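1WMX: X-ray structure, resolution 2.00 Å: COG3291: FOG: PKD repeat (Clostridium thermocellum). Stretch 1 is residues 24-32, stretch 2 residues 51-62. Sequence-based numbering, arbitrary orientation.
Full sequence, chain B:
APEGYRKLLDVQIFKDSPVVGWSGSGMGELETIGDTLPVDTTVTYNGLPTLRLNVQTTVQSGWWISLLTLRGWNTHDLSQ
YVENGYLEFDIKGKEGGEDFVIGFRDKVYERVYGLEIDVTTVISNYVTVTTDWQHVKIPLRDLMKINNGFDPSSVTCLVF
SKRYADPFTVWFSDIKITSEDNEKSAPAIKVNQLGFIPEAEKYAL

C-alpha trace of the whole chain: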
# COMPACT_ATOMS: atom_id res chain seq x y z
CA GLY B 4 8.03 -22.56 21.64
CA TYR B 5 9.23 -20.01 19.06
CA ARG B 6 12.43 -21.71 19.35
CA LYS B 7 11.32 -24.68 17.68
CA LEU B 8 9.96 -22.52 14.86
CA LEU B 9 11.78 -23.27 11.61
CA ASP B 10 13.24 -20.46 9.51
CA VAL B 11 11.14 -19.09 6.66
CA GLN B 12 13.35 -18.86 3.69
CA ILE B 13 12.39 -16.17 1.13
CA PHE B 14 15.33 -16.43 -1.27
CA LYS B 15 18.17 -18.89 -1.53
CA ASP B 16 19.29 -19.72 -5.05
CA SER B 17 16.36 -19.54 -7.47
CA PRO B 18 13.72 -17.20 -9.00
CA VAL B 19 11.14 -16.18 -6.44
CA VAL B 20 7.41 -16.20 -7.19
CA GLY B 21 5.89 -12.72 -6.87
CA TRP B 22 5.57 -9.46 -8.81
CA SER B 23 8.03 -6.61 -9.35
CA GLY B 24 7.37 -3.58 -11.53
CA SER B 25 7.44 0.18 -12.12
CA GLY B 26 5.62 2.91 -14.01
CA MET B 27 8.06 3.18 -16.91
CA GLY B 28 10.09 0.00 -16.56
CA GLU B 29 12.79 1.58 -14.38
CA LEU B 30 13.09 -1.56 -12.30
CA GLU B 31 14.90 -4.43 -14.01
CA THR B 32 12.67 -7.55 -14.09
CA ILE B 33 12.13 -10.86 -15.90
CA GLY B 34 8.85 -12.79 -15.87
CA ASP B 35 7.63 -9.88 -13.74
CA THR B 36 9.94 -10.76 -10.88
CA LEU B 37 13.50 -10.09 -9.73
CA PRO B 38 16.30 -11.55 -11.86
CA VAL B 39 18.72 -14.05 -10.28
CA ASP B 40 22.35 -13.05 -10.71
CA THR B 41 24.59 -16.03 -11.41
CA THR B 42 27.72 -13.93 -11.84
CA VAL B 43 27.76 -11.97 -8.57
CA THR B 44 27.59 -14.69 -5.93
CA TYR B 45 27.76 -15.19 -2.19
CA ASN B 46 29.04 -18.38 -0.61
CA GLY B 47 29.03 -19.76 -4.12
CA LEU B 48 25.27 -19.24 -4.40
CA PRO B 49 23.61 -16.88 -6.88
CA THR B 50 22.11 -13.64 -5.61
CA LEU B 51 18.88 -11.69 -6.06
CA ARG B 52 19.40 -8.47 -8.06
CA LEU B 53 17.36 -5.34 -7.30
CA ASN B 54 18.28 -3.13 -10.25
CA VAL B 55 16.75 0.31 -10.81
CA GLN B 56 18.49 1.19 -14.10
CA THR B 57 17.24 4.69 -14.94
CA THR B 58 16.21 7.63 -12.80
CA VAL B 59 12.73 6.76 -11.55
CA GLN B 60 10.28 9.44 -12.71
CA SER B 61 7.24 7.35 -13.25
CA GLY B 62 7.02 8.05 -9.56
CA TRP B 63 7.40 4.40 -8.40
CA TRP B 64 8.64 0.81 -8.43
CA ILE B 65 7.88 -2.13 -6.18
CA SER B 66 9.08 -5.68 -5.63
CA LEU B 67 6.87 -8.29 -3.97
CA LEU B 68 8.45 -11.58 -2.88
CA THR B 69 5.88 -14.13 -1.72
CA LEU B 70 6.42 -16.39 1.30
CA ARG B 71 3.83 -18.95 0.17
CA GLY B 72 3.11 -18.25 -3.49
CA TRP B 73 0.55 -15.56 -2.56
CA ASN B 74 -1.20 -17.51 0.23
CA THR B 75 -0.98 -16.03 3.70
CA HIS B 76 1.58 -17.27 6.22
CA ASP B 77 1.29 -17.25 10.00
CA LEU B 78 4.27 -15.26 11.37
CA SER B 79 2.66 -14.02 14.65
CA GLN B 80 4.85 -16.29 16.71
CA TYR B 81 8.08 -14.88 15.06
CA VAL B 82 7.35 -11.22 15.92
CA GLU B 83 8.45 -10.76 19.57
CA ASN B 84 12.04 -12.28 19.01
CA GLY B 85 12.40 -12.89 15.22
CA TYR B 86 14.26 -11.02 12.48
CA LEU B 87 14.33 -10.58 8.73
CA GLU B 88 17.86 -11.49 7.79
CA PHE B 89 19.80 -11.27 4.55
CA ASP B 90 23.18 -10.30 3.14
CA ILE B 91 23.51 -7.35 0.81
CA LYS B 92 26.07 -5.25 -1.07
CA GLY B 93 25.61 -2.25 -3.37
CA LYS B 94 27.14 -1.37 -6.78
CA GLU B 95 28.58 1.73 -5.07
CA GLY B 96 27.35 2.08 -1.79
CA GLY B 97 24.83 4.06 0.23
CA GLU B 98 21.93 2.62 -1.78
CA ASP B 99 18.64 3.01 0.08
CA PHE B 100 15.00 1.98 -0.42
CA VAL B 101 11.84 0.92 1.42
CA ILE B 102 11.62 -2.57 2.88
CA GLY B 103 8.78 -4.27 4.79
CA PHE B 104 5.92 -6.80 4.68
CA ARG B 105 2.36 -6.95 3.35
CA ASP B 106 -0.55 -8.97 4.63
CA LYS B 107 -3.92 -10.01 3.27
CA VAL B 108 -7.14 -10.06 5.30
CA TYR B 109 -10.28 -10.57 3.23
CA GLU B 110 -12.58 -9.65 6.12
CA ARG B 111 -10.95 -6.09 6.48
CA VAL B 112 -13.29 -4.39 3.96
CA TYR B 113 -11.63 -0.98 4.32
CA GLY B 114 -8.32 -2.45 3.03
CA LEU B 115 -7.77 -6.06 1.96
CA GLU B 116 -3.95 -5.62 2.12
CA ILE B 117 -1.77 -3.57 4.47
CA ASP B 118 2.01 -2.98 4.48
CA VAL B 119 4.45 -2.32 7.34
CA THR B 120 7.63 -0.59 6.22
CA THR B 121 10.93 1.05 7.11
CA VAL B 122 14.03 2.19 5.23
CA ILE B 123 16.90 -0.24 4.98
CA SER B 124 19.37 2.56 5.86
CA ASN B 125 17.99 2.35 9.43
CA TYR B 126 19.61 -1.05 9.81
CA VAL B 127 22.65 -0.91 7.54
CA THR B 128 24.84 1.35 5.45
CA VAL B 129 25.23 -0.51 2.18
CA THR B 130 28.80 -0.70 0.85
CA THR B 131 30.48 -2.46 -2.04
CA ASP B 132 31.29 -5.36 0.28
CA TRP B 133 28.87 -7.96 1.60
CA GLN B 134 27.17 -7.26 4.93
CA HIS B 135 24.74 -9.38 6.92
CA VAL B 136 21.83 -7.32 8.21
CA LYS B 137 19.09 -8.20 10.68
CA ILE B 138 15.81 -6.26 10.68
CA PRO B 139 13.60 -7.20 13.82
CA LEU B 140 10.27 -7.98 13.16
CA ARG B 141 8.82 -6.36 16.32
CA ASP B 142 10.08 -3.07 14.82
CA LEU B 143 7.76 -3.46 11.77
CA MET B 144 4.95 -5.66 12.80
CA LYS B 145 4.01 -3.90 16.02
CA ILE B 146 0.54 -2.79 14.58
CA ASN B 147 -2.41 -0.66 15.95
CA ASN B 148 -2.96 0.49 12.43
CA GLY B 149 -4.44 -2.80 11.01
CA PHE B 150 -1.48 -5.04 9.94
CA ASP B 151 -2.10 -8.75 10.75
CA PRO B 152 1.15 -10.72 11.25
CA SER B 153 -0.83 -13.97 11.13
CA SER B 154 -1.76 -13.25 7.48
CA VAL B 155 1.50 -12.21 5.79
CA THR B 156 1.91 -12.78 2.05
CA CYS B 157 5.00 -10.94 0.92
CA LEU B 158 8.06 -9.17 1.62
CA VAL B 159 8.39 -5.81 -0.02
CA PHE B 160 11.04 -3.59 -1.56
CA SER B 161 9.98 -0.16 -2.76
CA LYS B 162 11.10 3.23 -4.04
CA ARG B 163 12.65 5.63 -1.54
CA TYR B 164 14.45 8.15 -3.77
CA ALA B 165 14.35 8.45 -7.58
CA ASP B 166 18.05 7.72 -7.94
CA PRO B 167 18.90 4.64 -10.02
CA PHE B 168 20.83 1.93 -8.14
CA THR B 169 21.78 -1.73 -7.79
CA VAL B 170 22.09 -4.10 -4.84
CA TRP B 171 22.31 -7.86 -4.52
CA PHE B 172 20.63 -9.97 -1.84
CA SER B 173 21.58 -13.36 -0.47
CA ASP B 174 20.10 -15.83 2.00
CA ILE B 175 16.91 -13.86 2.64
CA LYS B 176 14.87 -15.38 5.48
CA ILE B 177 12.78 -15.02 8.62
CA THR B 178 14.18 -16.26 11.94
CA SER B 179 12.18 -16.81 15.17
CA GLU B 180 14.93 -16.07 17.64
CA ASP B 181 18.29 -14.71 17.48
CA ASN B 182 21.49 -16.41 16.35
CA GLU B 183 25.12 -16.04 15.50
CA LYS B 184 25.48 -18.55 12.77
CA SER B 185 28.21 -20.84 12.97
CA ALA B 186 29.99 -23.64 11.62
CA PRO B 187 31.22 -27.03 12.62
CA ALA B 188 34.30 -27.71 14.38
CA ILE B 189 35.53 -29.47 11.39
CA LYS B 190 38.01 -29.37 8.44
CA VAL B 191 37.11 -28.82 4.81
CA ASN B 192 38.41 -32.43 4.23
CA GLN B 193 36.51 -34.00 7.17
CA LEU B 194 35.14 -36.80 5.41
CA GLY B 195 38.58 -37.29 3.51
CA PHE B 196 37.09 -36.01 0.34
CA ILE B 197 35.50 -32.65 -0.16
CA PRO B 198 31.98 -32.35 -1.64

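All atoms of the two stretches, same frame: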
# COMPACT_ATOMS: atom_id res chain seq x y z
N GLY B 24 7.67 -4.45 -10.40
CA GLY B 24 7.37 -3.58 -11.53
C GLY B 24 7.58 -2.11 -11.24
O GLY B 24 8.01 -1.73 -10.13
N SER B 25 7.29 -1.27 -12.23
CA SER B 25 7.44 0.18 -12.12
C SER B 25 6.60 0.87 -13.19
O SER B 25 6.13 0.23 -14.13
CB SER B 25 8.91 0.57 -12.26
OG SER B 25 9.40 0.17 -13.52
N GLY B 26 6.43 2.18 -13.05
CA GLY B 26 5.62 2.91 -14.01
C GLY B 26 6.14 3.01 -15.43
O GLY B 26 5.35 3.01 -16.37
N MET B 27 7.46 3.07 -15.59
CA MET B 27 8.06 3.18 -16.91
C MET B 27 9.12 2.12 -17.17
O MET B 27 9.96 2.29 -18.06
CB MET B 27 8.69 4.57 -17.08
CG MET B 27 7.73 5.73 -16.88
SD MET B 27 6.83 6.17 -18.38
CE MET B 27 5.63 4.86 -18.52
N GLY B 28 9.10 1.05 -16.38
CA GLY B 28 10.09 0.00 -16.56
C GLY B 28 11.47 0.37 -16.03
O GLY B 28 12.47 -0.09 -16.56
N GLU B 29 11.52 1.18 -14.98
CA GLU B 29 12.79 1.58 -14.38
C GLU B 29 13.44 0.40 -13.71
O GLU B 29 14.65 0.21 -13.79
CG GLU B 29 12.15 4.01 -13.84
CD GLU B 29 10.65 4.10 -14.10
OE1 GLU B 29 10.18 5.23 -14.37
OE2 GLU B 29 9.95 3.07 -14.04
N LEU B 30 12.62 -0.39 -13.01
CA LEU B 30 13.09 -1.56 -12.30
C LEU B 30 13.35 -2.72 -13.26
O LEU B 30 12.50 -3.07 -14.08
CB LEU B 30 12.07 -1.99 -11.23
CG LEU B 30 12.42 -3.24 -10.42
CD1 LEU B 30 13.79 -3.07 -9.77
CD2 LEU B 30 11.36 -3.49 -9.35
N GLU B 31 14.54 -3.31 -13.16
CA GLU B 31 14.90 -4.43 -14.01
C GLU B 31 14.14 -5.68 -13.54
O GLU B 31 14.21 -6.04 -12.36
CB GLU B 31 16.41 -4.68 -13.96
CG GLU B 31 16.89 -5.61 -15.05
CD GLU B 31 18.14 -6.38 -14.69
OE1 GLU B 31 18.76 -6.10 -13.64
OE2 GLU B 31 18.50 -7.28 -15.47
N THR B 32 13.42 -6.34 -14.45
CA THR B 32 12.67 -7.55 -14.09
C THR B 32 12.68 -8.56 -15.24
O THR B 32 13.04 -8.24 -16.38
CB THR B 32 11.17 -7.27 -13.80
OG1 THR B 32 10.49 -7.05 -15.03
CG2 THR B 32 10.99 -6.07 -12.89
N LEU B 51 20.08 -12.31 -5.54
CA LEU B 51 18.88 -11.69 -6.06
C LEU B 51 19.22 -10.23 -6.36
O LEU B 51 19.61 -9.47 -5.47
CB LEU B 51 17.77 -11.80 -5.03
CG LEU B 51 16.36 -11.50 -5.51
CD1 LEU B 51 15.99 -12.43 -6.67
CD2 LEU B 51 15.39 -11.68 -4.35
N ARG B 52 19.08 -9.83 -7.63
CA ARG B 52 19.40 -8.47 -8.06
C ARG B 52 18.24 -7.48 -8.11
O ARG B 52 17.27 -7.69 -8.85
CB ARG B 52 20.07 -8.52 -9.45
CG ARG B 52 20.53 -7.15 -10.00
CD ARG B 52 20.70 -7.21 -11.53
NE ARG B 52 21.39 -8.44 -11.90
CZ ARG B 52 21.15 -9.16 -12.98
NH1 ARG B 52 20.22 -8.80 -13.86
NH2 ARG B 52 21.82 -10.30 -13.15
N LEU B 53 18.36 -6.41 -7.33
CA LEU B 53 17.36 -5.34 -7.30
C LEU B 53 18.02 -4.22 -8.09
O LEU B 53 18.85 -3.46 -7.56
CB LEU B 53 17.07 -4.90 -5.87
CG LEU B 53 16.09 -3.73 -5.70
CD1 LEU B 53 14.73 -4.12 -6.26
CD2 LEU B 53 15.98 -3.36 -4.22
N ASN B 54 17.65 -4.10 -9.36
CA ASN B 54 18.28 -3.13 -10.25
C ASN B 54 17.39 -2.05 -10.86
O ASN B 54 16.62 -2.30 -11.80
CB ASN B 54 18.97 -3.92 -11.37
CG ASN B 54 19.75 -3.03 -12.32
OD1 ASN B 54 19.99 -3.41 -13.46
ND2 ASN B 54 20.17 -1.86 -11.85
N VAL B 55 17.50 -0.84 -10.32
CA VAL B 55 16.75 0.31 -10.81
C VAL B 55 17.75 0.96 -11.77
O VAL B 55 18.66 1.66 -11.34
CB VAL B 55 16.39 1.28 -9.67
CG1 VAL B 55 15.61 2.46 -10.22
CG2 VAL B 55 15.55 0.55 -8.62
N GLN B 56 17.57 0.71 -13.06
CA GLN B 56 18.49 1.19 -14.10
C GLN B 56 18.45 2.65 -14.55
O GLN B 56 19.48 3.20 -14.93
CB GLN B 56 18.39 0.26 -15.31
CG GLN B 56 17.11 -0.52 -15.35
CD GLN B 56 17.22 -1.78 -16.19
OE1 GLN B 56 16.22 -2.40 -16.51
NE2 GLN B 56 18.44 -2.16 -16.53
N THR B 57 17.29 3.29 -14.53
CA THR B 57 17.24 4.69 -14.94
C THR B 57 16.63 5.51 -13.83
O THR B 57 16.00 4.95 -12.93
CB THR B 57 16.42 4.87 -16.23
OG1 THR B 57 15.11 4.34 -16.04
CG2 THR B 57 17.08 4.15 -17.38
N THR B 58 16.81 6.83 -13.87
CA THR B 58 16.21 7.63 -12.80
C THR B 58 14.70 7.39 -12.84
O THR B 58 14.05 7.46 -13.88
CB THR B 58 16.56 9.14 -12.91
OG1 THR B 58 15.42 9.92 -12.56
CG2 THR B 58 17.05 9.50 -14.29
N VAL B 59 14.15 7.11 -11.73
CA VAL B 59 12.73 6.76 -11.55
C VAL B 59 11.84 7.99 -11.56
O VAL B 59 11.71 8.71 -10.57
CB VAL B 59 12.49 6.09 -10.19
CG1 VAL B 59 11.03 5.71 -9.97
CG2 VAL B 59 13.29 4.80 -9.98
N GLN B 60 11.19 8.28 -12.67
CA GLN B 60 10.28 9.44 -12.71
C GLN B 60 8.97 9.06 -13.37
O GLN B 60 8.10 9.92 -13.58
CB GLN B 60 10.88 10.63 -13.46
CG GLN B 60 11.30 10.35 -14.90
CD GLN B 60 11.99 11.56 -15.52
OE1 GLN B 60 11.55 12.69 -15.33
NE2 GLN B 60 13.07 11.40 -16.26
N SER B 61 8.60 7.80 -13.01
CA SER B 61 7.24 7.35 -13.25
C SER B 61 6.53 7.56 -11.93
O SER B 61 5.30 7.53 -11.85
CB SER B 61 7.24 5.87 -13.66
OG SER B 61 7.47 5.04 -12.53
N GLY B 62 7.40 7.79 -10.95
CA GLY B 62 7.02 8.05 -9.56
C GLY B 62 7.30 6.81 -8.72
O GLY B 62 7.16 6.83 -7.49
O HOH W 1 15.98 -5.87 -10.26

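The pairing of these two segments is a beta bridge of a single step, extended by a water instead of by a further backbone hydrogen bond. Leu-30 and Val-55 sit at the bridge, their CA atoms 4.4 Å apart, and the backbone bonds flank it: Gln-56 N donates to Glu-29 O at 3.1 Å, and Glu-31 N donates to Asn-54 O at 2.7 Å. Beyond that point the chains part just enough to admit one water, which donates to Glu-31 O (2.8 Å) and Arg-52 O (2.6 Å) and accepts from Asn-54 N (2.6 Å). The water thus satisfies backbone groups of both chains where they no longer meet directly.

The side chains add a different chemistry around this bridge. Glu-31 points toward the partner and forms a salt bridge with Arg-52, with Glu-31 OE2 2.8 Å from Arg-52 NH1 and near the plane of the guanidinium; the same NH1 donates to Glu-31 OE1 at 3.1 Å, so one nitrogen serves both carboxylate oxygens. Nearby, Glu-31 OE1 and Asn-54 OD1 lie 3.0 Å apart, two acceptors brought close without a bond between them. Leu-30 starts away from the partner, yet its end returns: its CD1 lies 3.8 Å from Leu-53 CD1 and 4.2 Å from Val-55 CG2, giving the bridge an apolar side.

Glu-29, buried, organizes its own loop while packing against the other. Its OE2 accepts from Met-27 N (2.9 Å) and Ser-25 OG (3.0 Å), while its CG lies 3.6 Å from Val-59 CA and its OE1 3.1 Å from Ser-61 CB. At Gly-26 the rule is space: a CB there would point toward the partner and clash with Ser-61 OG, which lies 3.1 Å from Gly-26 N.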